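Local coordinates for extracellular matrix-binding protein EbhA (Staphylococcus aureus, PDB 2DGJ) that probably serves as a cell wall-associated adhesin that binds extracellular matrix, this fragment being part of its rod of connected three-helix bundles, at residues Asn92-Ala97 with Asn123-Ala128. Sequence-based numbering, arbitrary orientation.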
# COMPACT_ATOMS: atom_id res chain seq x y z
N ASN A 92 14.43 -9.00 13.94
CA ASN A 92 15.60 -9.38 14.73
C ASN A 92 16.94 -8.78 14.30
O ASN A 92 17.98 -9.13 14.85
CB ASN A 92 15.76 -10.91 14.72
CG ASN A 92 14.45 -11.65 14.83
OD1 ASN A 92 13.73 -11.52 15.82
ND2 ASN A 92 14.13 -12.44 13.81
N HIS A 93 16.94 -7.88 13.32
CA HIS A 93 18.21 -7.34 12.86
C HIS A 93 18.48 -5.87 13.09
O HIS A 93 19.63 -5.46 13.17
CB HIS A 93 18.37 -7.69 11.38
CG HIS A 93 18.17 -9.15 11.10
ND1 HIS A 93 19.09 -10.11 11.44
CD2 HIS A 93 17.11 -9.81 10.57
CE1 HIS A 93 18.62 -11.30 11.13
NE2 HIS A 93 17.41 -11.16 10.61
N ILE A 94 17.42 -5.06 13.20
CA ILE A 94 17.62 -3.63 13.44
C ILE A 94 18.23 -3.41 14.83
O ILE A 94 18.06 -4.23 15.73
CB ILE A 94 16.28 -2.86 13.37
CG1 ILE A 94 15.29 -3.44 14.39
CG2 ILE A 94 15.72 -2.93 11.97
CD1 ILE A 94 13.99 -2.67 14.48
N THR A 95 18.96 -2.31 14.99
CA THR A 95 19.60 -2.00 16.26
C THR A 95 18.56 -1.35 17.17
O THR A 95 17.50 -0.91 16.71
CB THR A 95 20.78 -1.02 16.08
OG1 THR A 95 20.30 0.21 15.53
CG2 THR A 95 21.83 -1.62 15.14
N ASN A 96 18.86 -1.28 18.47
CA ASN A 96 17.94 -0.69 19.42
C ASN A 96 17.59 0.74 19.02
O ASN A 96 16.44 1.15 19.11
CB ASN A 96 18.54 -0.70 20.83
CG ASN A 96 18.80 -2.11 21.34
OD1 ASN A 96 17.99 -3.01 21.12
ND2 ASN A 96 19.91 -2.30 22.04
N ALA A 97 18.59 1.49 18.57
CA ALA A 97 18.37 2.87 18.15
C ALA A 97 17.40 2.93 16.98
O ALA A 97 16.54 3.81 16.92
CB ALA A 97 19.69 3.52 17.77
N ASN A 123 10.41 -2.98 7.76
CA ASN A 123 10.72 -4.28 7.19
C ASN A 123 11.85 -4.17 6.18
O ASN A 123 12.71 -5.04 6.11
CB ASN A 123 9.49 -4.89 6.51
CG ASN A 123 8.41 -5.27 7.49
OD1 ASN A 123 7.63 -4.44 7.94
ND2 ASN A 123 8.36 -6.56 7.83
N THR A 124 11.83 -3.10 5.39
CA THR A 124 12.88 -2.88 4.40
C THR A 124 14.24 -2.69 5.08
O THR A 124 15.23 -3.32 4.71
CB THR A 124 12.58 -1.62 3.56
OG1 THR A 124 11.36 -1.81 2.83
CG2 THR A 124 13.70 -1.34 2.59
N LEU A 125 14.28 -1.83 6.10
CA LEU A 125 15.51 -1.56 6.84
C LEU A 125 16.03 -2.85 7.46
O LEU A 125 17.21 -3.16 7.36
CB LEU A 125 15.25 -0.53 7.94
CG LEU A 125 16.49 -0.08 8.71
CD1 LEU A 125 17.41 0.72 7.80
CD2 LEU A 125 16.07 0.75 9.92
N ASP A 126 15.14 -3.60 8.09
CA ASP A 126 15.52 -4.87 8.72
C ASP A 126 16.06 -5.82 7.65
O ASP A 126 17.02 -6.55 7.89
CB ASP A 126 14.31 -5.51 9.40
CG ASP A 126 14.69 -6.74 10.20
OD1 ASP A 126 15.35 -6.60 11.25
OD2 ASP A 126 14.33 -7.86 9.77
N GLY A 127 15.43 -5.80 6.48
CA GLY A 127 15.88 -6.67 5.40
C GLY A 127 17.30 -6.32 4.99
O GLY A 127 18.11 -7.21 4.74
N ALA A 128 17.59 -5.03 4.92
CA ALA A 128 18.92 -4.56 4.54
C ALA A 128 19.94 -4.92 5.61
O ALA A 128 21.05 -5.35 5.30
CB ALA A 128 18.88 -3.06 4.31
O HOH W 1 14.28 -10.32 11.49
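Asp126 reaches from the long helix 112-135 to the backbone of His93 and Ile94, in the turn between helices 73-88 and 96-108, within the GA-module region of this rod of three-helix bundles. The Asp126 CB rests against CG2 of Ile94. From there CG lies anti to the backbone N (chi1 -174°), which puts it in the plane of the His93 ring at its edge, 3.9 Å from His93 CD2. At the tip the two oxygens part company. Asp126 OD1 accepts the N-H of His93 through its syn lone pair, with His93 N to Asp126 OD1 2.9 Å and a bent angle of 141°; the N-H of Ile94 adds a weak second bond to the same oxygen, so two consecutive amides of the turn converge on one acceptor. Asp126 OD1 also lies 3.2 Å from His93 CB. Next to the carboxylate, Ile94 CG2 meets Leu125 CD2 at 4.2 Å, and Ile94, itself buried, also touches Arg99 and Leu102 of helix 96-108. Thr95 then starts helix 96-108 as its N-cap, while its OG1 donates to Gly175 O, joining this turn to the loop before helix 180-194. Back at the carboxylate, Asp126 OD2 lies 3.5 Å from His93 CD2, near the ring plane, whereas His93 NE2 and Asp126 OD2 stay 4.6 Å apart, not in contact. OD2 turns instead to a water, which donates to Asp126 OD2 at 3.0 Å and accepts the N-H of Asn92, its oxygen 2.8 Å from Asn92 N.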